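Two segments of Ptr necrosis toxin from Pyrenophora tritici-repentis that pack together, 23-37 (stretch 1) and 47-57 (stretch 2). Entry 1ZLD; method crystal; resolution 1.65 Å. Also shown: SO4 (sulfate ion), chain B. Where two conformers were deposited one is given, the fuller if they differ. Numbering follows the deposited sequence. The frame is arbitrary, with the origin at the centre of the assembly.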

# COMPACT_ATOMS: atom_id res chain seq x y z
N ASP A 23 -3.52 5.31 5.31
CA ASP A 23 -3.01 4.35 6.29
C ASP A 23 -3.46 2.96 5.87
O ASP A 23 -4.66 2.70 5.77
CB ASP A 23 -3.63 4.73 7.63
CG ASP A 23 -3.31 3.77 8.76
OD1 ASP A 23 -2.59 2.77 8.57
OD2 ASP A 23 -3.76 3.99 9.92
N ILE A 24 -2.51 2.07 5.65
CA ILE A 24 -2.85 0.69 5.24
C ILE A 24 -2.54 -0.36 6.31
O ILE A 24 -2.53 -1.56 6.01
CB ILE A 24 -2.21 0.37 3.86
CG1 ILE A 24 -0.67 0.52 3.91
CG2 ILE A 24 -2.82 1.30 2.79
CD1 ILE A 24 0.03 -0.13 2.68
N ASP A 25 -2.34 0.09 7.55
CA ASP A 25 -2.03 -0.82 8.66
C ASP A 25 -3.14 -1.85 8.88
O ASP A 25 -2.85 -2.95 9.33
CB ASP A 25 -1.79 -0.08 9.98
CG ASP A 25 -0.40 0.48 10.10
OD1 ASP A 25 0.46 0.17 9.24
OD2 ASP A 25 -0.10 1.23 11.06
N SER A 26 -4.40 -1.53 8.54
CA SER A 26 -5.45 -2.52 8.80
C SER A 26 -5.19 -3.85 8.08
O SER A 26 -5.63 -4.89 8.59
CB SER A 26 -6.82 -1.99 8.32
OG SER A 26 -6.84 -1.79 6.92
N VAL A 27 -4.56 -3.78 6.92
CA VAL A 27 -4.24 -5.00 6.15
C VAL A 27 -2.81 -5.45 6.42
O VAL A 27 -2.58 -6.62 6.69
CB VAL A 27 -4.49 -4.79 4.68
CG1 VAL A 27 -4.11 -6.01 3.89
CG2 VAL A 27 -5.99 -4.49 4.47
N ILE A 28 -1.85 -4.52 6.36
CA ILE A 28 -0.46 -4.95 6.56
C ILE A 28 -0.24 -5.58 7.93
O ILE A 28 0.47 -6.61 8.03
CB ILE A 28 0.53 -3.76 6.35
CG1 ILE A 28 0.31 -3.09 4.98
CG2 ILE A 28 1.98 -4.27 6.51
CD1 ILE A 28 0.42 -4.04 3.75
N LEU A 29 -0.83 -5.00 8.98
CA LEU A 29 -0.67 -5.52 10.33
C LEU A 29 -1.80 -6.47 10.78
O LEU A 29 -1.82 -6.95 11.92
CB LEU A 29 -0.54 -4.36 11.32
CG LEU A 29 0.57 -3.37 10.96
CD1 LEU A 29 0.58 -2.29 12.00
CD2 LEU A 29 1.94 -4.03 10.86
N GLY A 30 -2.72 -6.75 9.86
CA GLY A 30 -3.82 -7.66 10.15
C GLY A 30 -3.40 -9.10 10.01
O GLY A 30 -2.35 -9.40 9.42
N ARG A 31 -4.21 -10.01 10.57
CA ARG A 31 -3.99 -11.42 10.35
C ARG A 31 -4.25 -11.76 8.88
O ARG A 31 -4.91 -10.99 8.18
CB ARG A 31 -4.97 -12.22 11.20
CG ARG A 31 -4.61 -12.28 12.66
CD ARG A 31 -5.72 -12.87 13.50
NE ARG A 31 -6.86 -11.94 13.59
CZ ARG A 31 -7.92 -12.13 14.39
NH1 ARG A 31 -8.01 -13.22 15.15
NH2 ARG A 31 -8.90 -11.22 14.44
N PRO A 32 -3.73 -12.89 8.39
CA PRO A 32 -4.16 -13.36 7.08
C PRO A 32 -5.70 -13.35 7.01
O PRO A 32 -6.37 -13.68 8.00
CB PRO A 32 -3.60 -14.79 7.01
CG PRO A 32 -2.31 -14.69 7.84
CD PRO A 32 -2.72 -13.78 9.01
N GLY A 33 -6.19 -12.98 5.84
CA GLY A 33 -7.61 -12.84 5.63
C GLY A 33 -7.97 -11.38 5.55
O GLY A 33 -8.95 -11.02 4.90
N ALA A 34 -7.17 -10.51 6.18
CA ALA A 34 -7.53 -9.09 6.25
C ALA A 34 -7.68 -8.49 4.85
O ALA A 34 -6.91 -8.79 3.94
CB ALA A 34 -6.47 -8.32 7.07
N ILE A 35 -8.70 -7.65 4.66
CA ILE A 35 -8.95 -7.06 3.33
C ILE A 35 -9.40 -5.62 3.51
O ILE A 35 -10.05 -5.28 4.52
CB ILE A 35 -9.98 -7.95 2.60
CG1 ILE A 35 -10.13 -7.55 1.13
CG2 ILE A 35 -11.30 -8.01 3.37
CD1 ILE A 35 -10.65 -8.72 0.30
N GLY A 36 -9.04 -4.79 2.54
CA GLY A 36 -9.51 -3.40 2.51
C GLY A 36 -9.58 -2.94 1.07
O GLY A 36 -8.98 -3.54 0.17
N SER A 37 -10.31 -1.86 0.83
CA SER A 37 -10.32 -1.28 -0.52
C SER A 37 -10.44 0.24 -0.45
O SER A 37 -11.25 0.77 0.31
CB SER A 37 -11.53 -1.82 -1.29
OG SER A 37 -11.43 -1.46 -2.66
S SO4 B . -7.26 -8.48 12.27
O1 SO4 B . -7.55 -7.82 11.00
O2 SO4 B . -6.57 -7.58 13.17
O3 SO4 B . -6.37 -9.60 12.08
O4 SO4 B . -8.53 -8.93 12.85
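Stretch 2 (47-57) GLNRVNADTVR

Stretch 2 continues a strand that begins earlier in the chain and runs antiparallel to strand 35-37, the two axes 173° apart and 4.6 Å at closest approach. G36 and L48 form the hydrogen-bonded pair, G36 N to L48 O and L48 N to G36 O both 2.9 Å; I35 faces N49 and S37 faces G47 in non-hydrogen-bonded pairs. Backbone hydrogen bonding continues into the type II turn R31 to A34, where R50 N gives to A34 O (2.9 Å) and G33 N to R50 O (2.8 Å).

L48, with chi1 m and chi2 t, packs against I24, at the helix N-cap, and V27: its CD1 is 3.6 Å from I24 CB and its CB 3.8 Å from V27 CG1. A CB on G36 would be crowded by V27 CG2 on the face that carries L48. V56, chi1 t, extends the apolar patch, its CG2 3.9 Å from I28 CD1; the m, m rotamer of I28 brings its end back although its CB points away.

N49, chi1 t, turns its amide to the end of the turn, ND2 donating to A34 O at 3.0 Å. R50 starts t, t, then bends at chi3 (m), so that NH2 reaches I28 O at 2.8 Å, while NH1 holds N52 O at 3.3 Å. One arginine thus joins the helix end to the backbone of its own stretch at N52.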

# COMPACT_ATOMS: atom_id res chain seq x y z
N GLY A 47 -7.32 -2.50 -3.89
CA GLY A 47 -7.68 -3.42 -2.81
C GLY A 47 -6.39 -4.00 -2.24
O GLY A 47 -5.42 -4.25 -2.98
N LEU A 48 -6.36 -4.19 -0.93
CA LEU A 48 -5.22 -4.92 -0.33
C LEU A 48 -5.80 -6.11 0.41
O LEU A 48 -6.84 -5.99 1.07
CB LEU A 48 -4.47 -4.05 0.69
CG LEU A 48 -3.80 -2.79 0.11
CD1 LEU A 48 -3.17 -2.01 1.28
CD2 LEU A 48 -2.78 -3.14 -0.99
N ASN A 49 -5.12 -7.24 0.34
CA ASN A 49 -5.63 -8.43 1.02
C ASN A 49 -4.43 -9.21 1.51
O ASN A 49 -3.58 -9.60 0.72
CB ASN A 49 -6.43 -9.26 -0.02
CG ASN A 49 -6.94 -10.61 0.47
OD1 ASN A 49 -7.22 -11.47 -0.37
ND2 ASN A 49 -7.12 -10.80 1.79
N ARG A 50 -4.35 -9.44 2.82
CA ARG A 50 -3.26 -10.28 3.32
C ARG A 50 -3.67 -11.73 3.04
O ARG A 50 -4.50 -12.29 3.73
CB ARG A 50 -2.98 -10.03 4.79
CG ARG A 50 -1.86 -10.96 5.28
CD ARG A 50 -1.33 -10.67 6.69
NE ARG A 50 -0.45 -9.50 6.68
CZ ARG A 50 0.79 -9.54 6.19
NH1 ARG A 50 1.28 -10.67 5.65
NH2 ARG A 50 1.55 -8.46 6.23
N VAL A 51 -3.08 -12.33 2.01
CA VAL A 51 -3.54 -13.66 1.56
C VAL A 51 -2.94 -14.81 2.36
O VAL A 51 -3.50 -15.91 2.39
CB VAL A 51 -3.29 -13.89 0.05
CG1 VAL A 51 -4.05 -12.88 -0.77
CG2 VAL A 51 -1.82 -13.79 -0.31
N ASN A 52 -1.80 -14.53 3.01
CA ASN A 52 -1.18 -15.50 3.92
C ASN A 52 -0.19 -14.74 4.82
O ASN A 52 -0.12 -13.50 4.75
CB ASN A 52 -0.50 -16.66 3.16
CG ASN A 52 0.62 -16.20 2.26
OD1 ASN A 52 1.43 -15.37 2.66
ND2 ASN A 52 0.69 -16.74 1.04
N ALA A 53 0.53 -15.47 5.67
CA ALA A 53 1.36 -14.83 6.69
C ALA A 53 2.50 -14.02 6.09
O ALA A 53 3.04 -13.13 6.75
CB ALA A 53 1.92 -15.88 7.66
N ASP A 54 2.85 -14.30 4.84
CA ASP A 54 4.05 -13.70 4.25
C ASP A 54 3.75 -12.64 3.22
O ASP A 54 4.65 -11.94 2.79
CB ASP A 54 4.93 -14.80 3.62
CG ASP A 54 5.53 -15.72 4.64
OD1 ASP A 54 6.29 -15.24 5.51
OD2 ASP A 54 5.30 -16.95 4.66
N THR A 55 2.48 -12.51 2.84
CA THR A 55 2.17 -11.91 1.55
C THR A 55 0.92 -11.06 1.58
O THR A 55 -0.09 -11.49 2.13
CB THR A 55 1.96 -13.04 0.53
OG1 THR A 55 3.10 -13.91 0.53
CG2 THR A 55 1.92 -12.46 -0.89
N VAL A 56 1.01 -9.87 0.99
CA VAL A 56 -0.17 -9.03 0.78
C VAL A 56 -0.37 -8.86 -0.71
O VAL A 56 0.55 -8.43 -1.41
CB VAL A 56 0.00 -7.65 1.46
CG1 VAL A 56 -1.15 -6.72 1.10
CG2 VAL A 56 0.09 -7.84 2.98
N ARG A 57 -1.55 -9.21 -1.21
CA ARG A 57 -1.89 -8.98 -2.61
C ARG A 57 -2.47 -7.57 -2.79
O ARG A 57 -3.34 -7.13 -2.03
CB ARG A 57 -2.91 -10.00 -3.12
CG ARG A 57 -3.21 -9.81 -4.62
CD ARG A 57 -4.04 -10.92 -5.27
NE ARG A 57 -3.42 -12.24 -5.20
CZ ARG A 57 -2.59 -12.76 -6.10
NH1 ARG A 57 -2.22 -12.05 -7.17
NH2 ARG A 57 -2.13 -13.99 -5.92